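Local coordinates for protein GCN5-related N-acetyltransferase (Exiguobacterium sibiricum 255-15, PDB 3GY9) that binds coenzyme A and probably transfers an acyl group from it, as expected for its family, though its exact function is unknown, at residues V84-E87 against A88-H91; I93-A96 against L97-I101; E117-D120 against P121-G125. One frame throughout, in Å; residues are numbered along the deposited sequence.

Contact 1: residues V84-E87 against A88-H91. With COA (coenzyme A), chain B.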
loop_
_atom_site.group_PDB
_atom_site.type_symbol
_atom_site.label_atom_id
_atom_site.label_comp_id
_atom_site.label_asym_id
_atom_site.label_seq_id
_atom_site.Cartn_x
_atom_site.Cartn_y
_atom_site.Cartn_z
ATOM N N VAL A 84 -4.566 -4.871 -5.769
ATOM C CA VAL A 84 -4.626 -4.667 -7.221
ATOM C C VAL A 84 -5.784 -5.505 -7.742
ATOM O O VAL A 84 -5.927 -6.667 -7.362
ATOM C CB VAL A 84 -3.328 -5.143 -7.909
ATOM C CG1 VAL A 84 -3.401 -4.965 -9.430
ATOM C CG2 VAL A 84 -2.149 -4.374 -7.346
ATOM N N LEU A 85 -6.617 -4.909 -8.601
ATOM C CA LEU A 85 -7.735 -5.644 -9.218
ATOM C C LEU A 85 -7.214 -6.901 -9.881
ATOM O O LEU A 85 -6.175 -6.869 -10.549
ATOM C CB LEU A 85 -8.459 -4.808 -10.285
ATOM C CG LEU A 85 -9.428 -3.705 -9.862
ATOM C CD1 LEU A 85 -9.942 -3.023 -11.117
ATOM C CD2 LEU A 85 -10.590 -4.256 -9.032
ATOM N N PRO A 86 -7.925 -8.034 -9.692
ATOM C CA PRO A 86 -7.439 -9.288 -10.262
ATOM C C PRO A 86 -7.021 -9.212 -11.735
ATOM O O PRO A 86 -5.947 -9.696 -12.098
ATOM C CB PRO A 86 -8.620 -10.248 -10.056
ATOM C CG PRO A 86 -9.263 -9.745 -8.819
ATOM C CD PRO A 86 -9.168 -8.254 -8.908
ATOM N N GLU A 87 -7.834 -8.580 -12.576
ATOM C CA GLU A 87 -7.536 -8.531 -14.017
ATOM C C GLU A 87 -6.328 -7.651 -14.366
ATOM O O GLU A 87 -5.786 -7.758 -15.477
ATOM C CB GLU A 87 -8.774 -8.067 -14.799
ATOM C CG GLU A 87 -9.173 -6.611 -14.524
ATOM C CD GLU A 87 -10.648 -6.334 -14.794
ATOM O OE1 GLU A 87 -11.411 -6.133 -13.812
ATOM O OE2 GLU A 87 -11.035 -6.337 -15.986
ATOM N N ALA A 88 -5.882 -6.831 -13.410
ATOM C CA ALA A 88 -4.769 -5.900 -13.616
ATOM C C ALA A 88 -3.468 -6.373 -12.983
ATOM O O ALA A 88 -2.463 -5.673 -13.072
ATOM C CB ALA A 88 -5.116 -4.526 -13.097
ATOM N N ARG A 89 -3.491 -7.542 -12.344
ATOM C CA ARG A 89 -2.287 -8.107 -11.732
ATOM C C ARG A 89 -1.285 -8.589 -12.775
ATOM O O ARG A 89 -1.639 -8.804 -13.949
ATOM C CB ARG A 89 -2.662 -9.239 -10.801
ATOM C CG ARG A 89 -3.413 -8.750 -9.594
ATOM C CD ARG A 89 -4.001 -9.880 -8.783
ATOM N NE ARG A 89 -4.890 -9.291 -7.792
ATOM C CZ ARG A 89 -5.819 -9.948 -7.112
ATOM N NH1 ARG A 89 -6.011 -11.249 -7.267
ATOM N NH2 ARG A 89 -6.572 -9.261 -6.255
ATOM N N SER A 90 -0.037 -8.715 -12.339
ATOM C CA SER A 90 1.056 -9.297 -13.130
ATOM C C SER A 90 1.482 -8.398 -14.290
ATOM O O SER A 90 2.010 -8.900 -15.293
ATOM C CB SER A 90 0.687 -10.688 -13.651
ATOM O OG SER A 90 0.271 -11.533 -12.602
ATOM N N HIS A 91 1.251 -7.091 -14.148
ATOM C CA HIS A 91 1.625 -6.091 -15.164
ATOM C C HIS A 91 2.463 -4.958 -14.592
ATOM O O HIS A 91 2.578 -3.895 -15.203
ATOM C CB HIS A 91 0.378 -5.493 -15.819
ATOM C CG HIS A 91 -0.334 -6.446 -16.711
ATOM N ND1 HIS A 91 -1.535 -7.027 -16.371
ATOM C CD2 HIS A 91 0.002 -6.947 -17.922
ATOM C CE1 HIS A 91 -1.915 -7.840 -17.340
ATOM N NE2 HIS A 91 -0.998 -7.814 -18.291
HETATM N N1A COA B . -1.016 -12.598 -7.440
HETATM C C2A COA B . -0.095 -12.493 -6.414
HETATM N N3A COA B . 1.205 -12.103 -6.669
HETATM C C4A COA B . 1.575 -11.817 -7.942
HETATM C C5A COA B . 0.666 -11.917 -8.993
HETATM C C6A COA B . -0.643 -12.312 -8.734
HETATM N N6A COA B . -1.503 -12.520 -9.722
HETATM N N7A COA B . 1.322 -11.577 -10.130
HETATM C C8A COA B . 2.602 -11.269 -9.827
HETATM N N9A COA B . 2.766 -11.426 -8.472
HETATM C C1B COA B . 3.996 -11.246 -7.695
HETATM C C2B COA B . 5.190 -11.918 -8.356
HETATM O O2B COA B . 6.054 -12.430 -7.360
HETATM C C3B COA B . 5.856 -10.792 -9.103
HETATM O O3B COA B . 7.239 -10.967 -9.286
HETATM P P3B COA B . 7.763 -11.254 -10.779
HETATM O O7A COA B . 9.268 -11.388 -10.771
HETATM O O8A COA B . 7.101 -12.525 -11.248
HETATM O O9A COA B . 7.368 -10.124 -11.700
HETATM C C4B COA B . 5.580 -9.624 -8.184
HETATM O O4B COA B . 4.298 -9.865 -7.635
HETATM C C5B COA B . 5.643 -8.268 -8.891
HETATM O O5B COA B . 4.727 -8.246 -9.956
HETATM P P1A COA B . 3.674 -7.035 -10.191
HETATM O O1A COA B . 4.308 -5.698 -9.969
HETATM O O2A COA B . 3.123 -7.276 -11.558
HETATM O O3A COA B . 2.593 -7.410 -9.076
HETATM P P2A COA B . 1.034 -7.052 -9.049
HETATM O O4A COA B . 0.706 -5.779 -9.808
HETATM O O5A COA B . 0.252 -8.267 -9.392
HETATM O O6A COA B . 0.877 -6.734 -7.485
HETATM C CBP COA B . -0.008 -7.845 -5.514
HETATM C CCP COA B . 1.160 -7.722 -6.496
HETATM C CDP COA B . -0.153 -6.533 -4.749
HETATM C CEP COA B . 0.333 -8.979 -4.526
HETATM C CAP COA B . -1.308 -8.142 -6.288
HETATM O OAP COA B . -1.112 -9.267 -7.116
HETATM C C9P COA B . -2.448 -8.413 -5.346
HETATM O O9P COA B . -3.198 -7.369 -4.787
HETATM N N8P COA B . -2.666 -9.698 -5.088
HETATM C C7P COA B . -3.738 -10.141 -4.204
HETATM C C6P COA B . -3.321 -11.374 -3.399
HETATM C C5P COA B . -3.149 -12.568 -4.310
HETATM O O5P COA B . -3.029 -12.411 -5.537
HETATM N N4P COA B . -3.139 -13.765 -3.726
HETATM C C3P COA B . -2.697 -14.954 -4.421
HETATM C C2P COA B . -3.675 -15.391 -5.511
HETATM S S1P COA B . -5.374 -15.657 -4.945
#
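R89 reaches back across the turn and takes hold of the main-chain oxygen of V84 with two nitrogens of its guanidinium. R89 NE and R89 NH2 each donate to V84 O at 2.9 Å. The bonds are bent, 140° and 136° at the hydrogen, because two N-H groups of one flat cation converge on a single oxygen. NE comes from above the carbonyl plane, whereas NH2 lies close to the direction of the C=O bond. Both flat sides of the guanidinium are occupied. Coenzyme A lays C7P over the centre of one, 3.5 Å above the plane, while P86 lies over the other, its CA 3.5 Å above the plane and offset toward the rim. V84 turns CG1 to the side away from its amide nitrogen (chi1 179°), which sets this methyl against R89 CG, so the arginine stem runs along an apolar surface. Arginine suits the position, since it can be extended, flat and doubly donating at once.

A short 3-10 turn sets up this grip: A88 N bonds to L85 O at 2.9 Å, and the longer R89 N to P86 O bond follows. P86 suits the turn's start, its ring fixing phi. Further along, S90 N meets the phosphate oxygen O5A of the cofactor at 3.0 Å, and S90 OG donates to the adenine nitrogen N7A at 2.7 Å. V84 N donates to the pantetheine carbonyl oxygen O9P, so the pantetheine arm bonds to the end of strand 76-84 much as an adjacent strand would, as is usual in GNAT enzymes.

R89 NH2 also forms a salt bridge with E27, which would partly balance the buried charge. The turn joins strand 76-84 to helix 93-105, with L85 and P86 lying on helix 18-26 and V84 and A88 on strand 61-69.

Contact 2: residues I93-A96 against L97-I101. With COA (coenzyme A), chain B.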
loop_
_atom_site.group_PDB
_atom_site.type_symbol
_atom_site.label_atom_id
_atom_site.label_comp_id
_atom_site.label_asym_id
_atom_site.label_seq_id
_atom_site.Cartn_x
_atom_site.Cartn_y
_atom_site.Cartn_z
ATOM N N ILE A 93 1.985 -3.125 -11.821
ATOM C CA ILE A 93 1.309 -2.074 -11.046
ATOM C C ILE A 93 1.683 -2.125 -9.552
ATOM O O ILE A 93 2.015 -1.098 -8.950
ATOM C CB ILE A 93 -0.223 -2.160 -11.242
ATOM C CG1 ILE A 93 -0.581 -1.900 -12.721
ATOM C CG2 ILE A 93 -0.940 -1.170 -10.333
ATOM C CD1 ILE A 93 -2.023 -2.215 -13.055
ATOM N N GLY A 94 1.590 -3.303 -8.947
ATOM C CA GLY A 94 1.917 -3.432 -7.534
ATOM C C GLY A 94 3.343 -2.969 -7.270
ATOM O O GLY A 94 3.620 -2.283 -6.268
ATOM N N THR A 95 4.269 -3.363 -8.131
ATOM C CA THR A 95 5.644 -2.920 -7.982
ATOM C C THR A 95 5.757 -1.403 -8.019
ATOM O O THR A 95 6.405 -0.825 -7.156
ATOM C CB THR A 95 6.554 -3.574 -9.021
ATOM O OG1 THR A 95 6.507 -4.991 -8.838
ATOM C CG2 THR A 95 7.981 -3.099 -8.861
ATOM N N ALA A 96 5.114 -0.754 -8.990
ATOM C CA ALA A 96 5.206 0.698 -9.104
ATOM C C ALA A 96 4.594 1.378 -7.885
ATOM O O ALA A 96 5.131 2.351 -7.370
ATOM C CB ALA A 96 4.504 1.179 -10.352
ATOM N N LEU A 97 3.475 0.842 -7.416
ATOM C CA LEU A 97 2.822 1.366 -6.230
ATOM C C LEU A 97 3.722 1.254 -4.984
ATOM O O LEU A 97 3.923 2.235 -4.265
ATOM C CB LEU A 97 1.516 0.613 -6.034
ATOM C CG LEU A 97 0.643 0.924 -4.840
ATOM C CD1 LEU A 97 0.151 2.371 -4.839
ATOM C CD2 LEU A 97 -0.548 -0.045 -4.824
ATOM N N LEU A 98 4.263 0.062 -4.730
ATOM C CA LEU A 98 5.131 -0.126 -3.572
ATOM C C LEU A 98 6.391 0.706 -3.660
ATOM O O LEU A 98 6.836 1.255 -2.661
ATOM C CB LEU A 98 5.477 -1.588 -3.376
ATOM C CG LEU A 98 4.606 -2.336 -2.359
ATOM C CD1 LEU A 98 4.902 -1.835 -0.927
ATOM C CD2 LEU A 98 3.130 -2.180 -2.660
ATOM N N GLU A 99 6.979 0.809 -4.841
ATOM C CA GLU A 99 8.213 1.609 -4.993
ATOM C C GLU A 99 7.962 3.079 -4.646
ATOM O O GLU A 99 8.788 3.705 -3.991
ATOM C CB GLU A 99 8.839 1.444 -6.387
ATOM C CG GLU A 99 9.462 0.069 -6.553
ATOM C CD GLU A 99 10.125 -0.158 -7.892
ATOM O OE1 GLU A 99 9.898 0.636 -8.836
ATOM O OE2 GLU A 99 10.865 -1.161 -7.992
ATOM N N LYS A 100 6.802 3.595 -5.032
ATOM C CA LYS A 100 6.422 4.961 -4.690
ATOM C C LYS A 100 6.194 5.114 -3.182
ATOM O O LYS A 100 6.710 6.046 -2.552
ATOM C CB LYS A 100 5.174 5.386 -5.470
ATOM C CG LYS A 100 4.835 6.857 -5.323
ATOM C CD LYS A 100 3.703 7.256 -6.254
ATOM C CE LYS A 100 3.367 8.726 -6.129
ATOM N NZ LYS A 100 4.258 9.586 -6.986
ATOM N N ILE A 101 5.434 4.177 -2.621
ATOM C CA ILE A 101 5.162 4.165 -1.188
ATOM C C ILE A 101 6.452 4.119 -0.379
ATOM O O ILE A 101 6.641 4.884 0.572
ATOM C CB ILE A 101 4.279 2.952 -0.821
ATOM C CG1 ILE A 101 2.850 3.160 -1.349
ATOM C CG2 ILE A 101 4.255 2.745 0.697
ATOM C CD1 ILE A 101 1.969 1.920 -1.289
HETATM N N1A COA B . -1.016 -12.598 -7.440
HETATM C C2A COA B . -0.095 -12.493 -6.414
HETATM N N3A COA B . 1.205 -12.103 -6.669
HETATM C C4A COA B . 1.575 -11.817 -7.942
HETATM C C5A COA B . 0.666 -11.917 -8.993
HETATM C C6A COA B . -0.643 -12.312 -8.734
HETATM N N6A COA B . -1.503 -12.520 -9.722
HETATM N N7A COA B . 1.322 -11.577 -10.130
HETATM C C8A COA B . 2.602 -11.269 -9.827
HETATM N N9A COA B . 2.766 -11.426 -8.472
HETATM C C1B COA B . 3.996 -11.246 -7.695
HETATM C C2B COA B . 5.190 -11.918 -8.356
HETATM O O2B COA B . 6.054 -12.430 -7.360
HETATM C C3B COA B . 5.856 -10.792 -9.103
HETATM O O3B COA B . 7.239 -10.967 -9.286
HETATM P P3B COA B . 7.763 -11.254 -10.779
HETATM O O7A COA B . 9.268 -11.388 -10.771
HETATM O O8A COA B . 7.101 -12.525 -11.248
HETATM O O9A COA B . 7.368 -10.124 -11.700
HETATM C C4B COA B . 5.580 -9.624 -8.184
HETATM O O4B COA B . 4.298 -9.865 -7.635
HETATM C C5B COA B . 5.643 -8.268 -8.891
HETATM O O5B COA B . 4.727 -8.246 -9.956
HETATM P P1A COA B . 3.674 -7.035 -10.191
HETATM O O1A COA B . 4.308 -5.698 -9.969
HETATM O O2A COA B . 3.123 -7.276 -11.558
HETATM O O3A COA B . 2.593 -7.410 -9.076
HETATM P P2A COA B . 1.034 -7.052 -9.049
HETATM O O4A COA B . 0.706 -5.779 -9.808
HETATM O O5A COA B . 0.252 -8.267 -9.392
HETATM O O6A COA B . 0.877 -6.734 -7.485
HETATM C CBP COA B . -0.008 -7.845 -5.514
HETATM C CCP COA B . 1.160 -7.722 -6.496
HETATM C CDP COA B . -0.153 -6.533 -4.749
HETATM C CEP COA B . 0.333 -8.979 -4.526
HETATM C CAP COA B . -1.308 -8.142 -6.288
HETATM O OAP COA B . -1.112 -9.267 -7.116
HETATM C C9P COA B . -2.448 -8.413 -5.346
HETATM O O9P COA B . -3.198 -7.369 -4.787
HETATM N N8P COA B . -2.666 -9.698 -5.088
HETATM C C7P COA B . -3.738 -10.141 -4.204
HETATM C C6P COA B . -3.321 -11.374 -3.399
HETATM C C5P COA B . -3.149 -12.568 -4.310
HETATM O O5P COA B . -3.029 -12.411 -5.537
HETATM N N4P COA B . -3.139 -13.765 -3.726
HETATM C C3P COA B . -2.697 -14.954 -4.421
HETATM C C2P COA B . -3.675 -15.391 -5.511
HETATM S S1P COA B . -5.374 -15.657 -4.945
#
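Two groups of T95 hold the phosphate oxygen O1A of coenzyme A: T95 OG1 donates at 2.6 Å and T95 N at 3.0 Å. This is the start of helix 93-105, the helix of the beta-alpha-beta crossover, whose N-terminal turn completes the pyrophosphate-binding loop of the GNAT fold. The glycine-rich signature of that loop, Q/R-x-x-G-x-G/A, is met here by R89, G92 and G94. T95 OG1 sits beside its own backbone N (chi1 -60°), which lets hydroxyl and amide converge on one oxygen. On the neighbouring phosphate, G94 N donates to O4A at 2.8 Å. The positive end of the helix dipole would probably add to the attraction for these charges. G94 has no side chain to hold the cofactor off, and its CA comes within 3.5 Å of COA O6A.

Behind this end the helix is regular. L97 N, L98 N, E99 N and K100 N bond in turn to I93 O, G94 O, T95 O and A96 O, so the first carbonyls are satisfied while the amides of G94 and T95 serve the cofactor. T95 and E99, one turn apart, lie side by side and point the same way; T95 CG2 rests 3.6 Å from E99 OE2, an apolar methyl against a carboxylate.

The buried residues divide by direction. With their branched apolar carbon, I93 and I101 reach strands 50-55 and 61-69, and L97 packs on F52 of strand 50-55. L98 turns instead to F122 and Y123 of helix 120-125, which packs alongside. L98 also leans back along its own helix, with its methyl CD2 3.6 Å from G94 O.

Contact 3: residues E117-D120 against P121-G125; sequences EQAD and PFYQG. With COA (coenzyme A), chain B.
D120 and Q124 meet side chain to side chain one turn apart, at the start of helix 120-125, which in this GNAT fold flanks the coenzyme A site; A119 is the N-cap. Among the polar contacts, Q124 NE2 donates to D120 OD1 at 2.8 Å in a nearly straight bond (166°). The bond uses the syn lone pair of D120 OD1, on the side of the other carboxylate oxygen, and the acceptor lies in the plane of the amide, although the amide and carboxylate planes are turned 60° apart. D120 OD1 is also hydrogen-bonded to H138 NE2, so one carboxylate oxygen has two partners. An acid suits the first turn of a helix, where its charge would probably interact well with the dipole.

The backbone bonds are those of a starting helix: Y123 N to A119 O at 3.2 Å and Q124 N to D120 O at 2.8 Å. P121 fits here because its missing N-H is no loss in the first turn, where helical amides have no preceding carbonyl to bond.

The apolar contacts centre on A119. Its methyl CB touches Y123 CE2 at 4.0 Å and F122 CB at 4.2 Å, and the small side chain also allows COA CEP to approach CB to 3.6 Å. The two rings stand together: F122 CD2 lies over the centre of one face of Y123, and both rings reach L98 of helix 93-105.

Against the cofactor, F122 offers a broad flat surface. With CG anti to the backbone N (chi1 172°), its ring turns away from A119 and lies under the pantetheine methylene CCP, which is 3.8 Å above its centre. At the ribose, F122 CD1 is 3.3 Å from COA O4B.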
loop_
_atom_site.group_PDB
_atom_site.type_symbol
_atom_site.label_atom_id
_atom_site.label_comp_id
_atom_site.label_asym_id
_atom_site.label_seq_id
_atom_site.Cartn_x
_atom_site.Cartn_y
_atom_site.Cartn_z
ATOM N N GLU A 117 -0.671 -12.072 4.357
ATOM C CA GLU A 117 -0.690 -13.528 4.411
ATOM C C GLU A 117 -0.523 -14.168 3.041
ATOM O O GLU A 117 -0.150 -15.336 2.952
ATOM C CB GLU A 117 -1.997 -14.021 5.038
ATOM C CG GLU A 117 -2.058 -13.787 6.534
ATOM C CD GLU A 117 -3.451 -13.982 7.121
ATOM O OE1 GLU A 117 -4.461 -13.777 6.403
ATOM O OE2 GLU A 117 -3.528 -14.320 8.321
ATOM N N GLN A 118 -0.792 -13.420 1.980
ATOM C CA GLN A 118 -0.924 -14.023 0.651
ATOM C C GLN A 118 0.170 -13.637 -0.344
ATOM O O GLN A 118 0.282 -14.279 -1.390
ATOM C CB GLN A 118 -2.297 -13.691 0.047
ATOM C CG GLN A 118 -3.490 -14.092 0.915
ATOM N N ALA A 119 0.992 -12.638 -0.043
ATOM C CA ALA A 119 1.913 -12.143 -1.061
ATOM C C ALA A 119 3.375 -12.066 -0.610
ATOM O O ALA A 119 4.057 -11.067 -0.846
ATOM C CB ALA A 119 1.429 -10.798 -1.561
ATOM N N ASP A 120 3.871 -13.138 0.002
ATOM C CA ASP A 120 5.252 -13.156 0.484
ATOM C C ASP A 120 6.289 -12.958 -0.636
ATOM O O ASP A 120 7.193 -12.136 -0.490
ATOM C CB ASP A 120 5.509 -14.441 1.312
ATOM C CG ASP A 120 6.979 -14.633 1.698
ATOM O OD1 ASP A 120 7.563 -13.750 2.367
ATOM O OD2 ASP A 120 7.554 -15.675 1.316
ATOM N N PRO A 121 6.177 -13.704 -1.745
ATOM C CA PRO A 121 7.134 -13.543 -2.848
ATOM C C PRO A 121 7.240 -12.098 -3.366
ATOM O O PRO A 121 8.354 -11.608 -3.587
ATOM C CB PRO A 121 6.553 -14.451 -3.932
ATOM C CG PRO A 121 5.837 -15.516 -3.154
ATOM C CD PRO A 121 5.202 -14.776 -2.031
ATOM N N PHE A 122 6.091 -11.454 -3.541
ATOM C CA PHE A 122 6.045 -10.049 -3.954
ATOM C C PHE A 122 6.864 -9.181 -3.000
ATOM O O PHE A 122 7.757 -8.439 -3.430
ATOM C CB PHE A 122 4.597 -9.567 -4.013
ATOM C CG PHE A 122 4.441 -8.080 -4.247
ATOM C CD1 PHE A 122 4.941 -7.492 -5.400
ATOM C CD2 PHE A 122 3.771 -7.287 -3.334
ATOM C CE1 PHE A 122 4.791 -6.123 -5.619
ATOM C CE2 PHE A 122 3.598 -5.936 -3.569
ATOM C CZ PHE A 122 4.122 -5.360 -4.718
ATOM N N TYR A 123 6.570 -9.281 -1.704
ATOM C CA TYR A 123 7.242 -8.418 -0.721
ATOM C C TYR A 123 8.723 -8.748 -0.547
ATOM O O TYR A 123 9.543 -7.841 -0.401
ATOM C CB TYR A 123 6.462 -8.383 0.604
ATOM C CG TYR A 123 5.154 -7.636 0.441
ATOM C CD1 TYR A 123 5.162 -6.275 0.179
ATOM C CD2 TYR A 123 3.912 -8.280 0.519
ATOM C CE1 TYR A 123 4.002 -5.559 0.019
ATOM C CE2 TYR A 123 2.729 -7.558 0.348
ATOM C CZ TYR A 123 2.787 -6.198 0.086
ATOM O OH TYR A 123 1.652 -5.423 -0.100
ATOM N N GLN A 124 9.081 -10.024 -0.594
ATOM C CA GLN A 124 10.498 -10.359 -0.535
ATOM C C GLN A 124 11.248 -9.836 -1.747
ATOM O O GLN A 124 12.378 -9.381 -1.608
ATOM C CB GLN A 124 10.726 -11.852 -0.327
ATOM C CG GLN A 124 10.269 -12.283 1.071
ATOM C CD GLN A 124 11.044 -13.445 1.624
ATOM O OE1 GLN A 124 12.275 -13.476 1.552
ATOM N NE2 GLN A 124 10.332 -14.402 2.210
ATOM N N GLY A 125 10.609 -9.853 -2.919
ATOM C CA GLY A 125 11.229 -9.316 -4.137
ATOM C C GLY A 125 11.533 -7.831 -4.036
ATOM O O GLY A 125 12.450 -7.323 -4.680
HETATM N N1A COA B . -1.016 -12.598 -7.440
HETATM C C2A COA B . -0.095 -12.493 -6.414
HETATM N N3A COA B . 1.205 -12.103 -6.669
HETATM C C4A COA B . 1.575 -11.817 -7.942
HETATM C C5A COA B . 0.666 -11.917 -8.993
HETATM C C6A COA B . -0.643 -12.312 -8.734
HETATM N N6A COA B . -1.503 -12.520 -9.722
HETATM N N7A COA B . 1.322 -11.577 -10.130
HETATM C C8A COA B . 2.602 -11.269 -9.827
HETATM N N9A COA B . 2.766 -11.426 -8.472
HETATM C C1B COA B . 3.996 -11.246 -7.695
HETATM C C2B COA B . 5.190 -11.918 -8.356
HETATM O O2B COA B . 6.054 -12.430 -7.360
HETATM C C3B COA B . 5.856 -10.792 -9.103
HETATM O O3B COA B . 7.239 -10.967 -9.286
HETATM P P3B COA B . 7.763 -11.254 -10.779
HETATM O O7A COA B . 9.268 -11.388 -10.771
HETATM O O8A COA B . 7.101 -12.525 -11.248
HETATM O O9A COA B . 7.368 -10.124 -11.700
HETATM C C4B COA B . 5.580 -9.624 -8.184
HETATM O O4B COA B . 4.298 -9.865 -7.635
HETATM C C5B COA B . 5.643 -8.268 -8.891
HETATM O O5B COA B . 4.727 -8.246 -9.956
HETATM P P1A COA B . 3.674 -7.035 -10.191
HETATM O O1A COA B . 4.308 -5.698 -9.969
HETATM O O2A COA B . 3.123 -7.276 -11.558
HETATM O O3A COA B . 2.593 -7.410 -9.076
HETATM P P2A COA B . 1.034 -7.052 -9.049
HETATM O O4A COA B . 0.706 -5.779 -9.808
HETATM O O5A COA B . 0.252 -8.267 -9.392
HETATM O O6A COA B . 0.877 -6.734 -7.485
HETATM C CBP COA B . -0.008 -7.845 -5.514
HETATM C CCP COA B . 1.160 -7.722 -6.496
HETATM C CDP COA B . -0.153 -6.533 -4.749
HETATM C CEP COA B . 0.333 -8.979 -4.526
HETATM C CAP COA B . -1.308 -8.142 -6.288
HETATM O OAP COA B . -1.112 -9.267 -7.116
HETATM C C9P COA B . -2.448 -8.413 -5.346
HETATM O O9P COA B . -3.198 -7.369 -4.787
HETATM N N8P COA B . -2.666 -9.698 -5.088
HETATM C C7P COA B . -3.738 -10.141 -4.204
HETATM C C6P COA B . -3.321 -11.374 -3.399
HETATM C C5P COA B . -3.149 -12.568 -4.310
HETATM O O5P COA B . -3.029 -12.411 -5.537
HETATM N N4P COA B . -3.139 -13.765 -3.726
HETATM C C3P COA B . -2.697 -14.954 -4.421
HETATM C C2P COA B . -3.675 -15.391 -5.511
HETATM S S1P COA B . -5.374 -15.657 -4.945
#

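Overall arrangement
From the N terminus the contacts follow in series, none nesting in or crossing another. Contact 1 closes the turn that leaves strand 76-84; contact 2 is the first turns of helix 93-105, reached one residue later; contact 3 lies beyond strand 111-114, where a loop leads into helix 120-125. Contacts 1 and 2 touch where A88 O meets I93 CD1, and contacts 2 and 3 where F122 and Y123 pack on G94, T95 and L98. Contacts 1 and 3 are about 7 Å apart at their nearest atoms and are bridged by coenzyme A, which touches all three. Together they tie the central crossover to the helix that follows it.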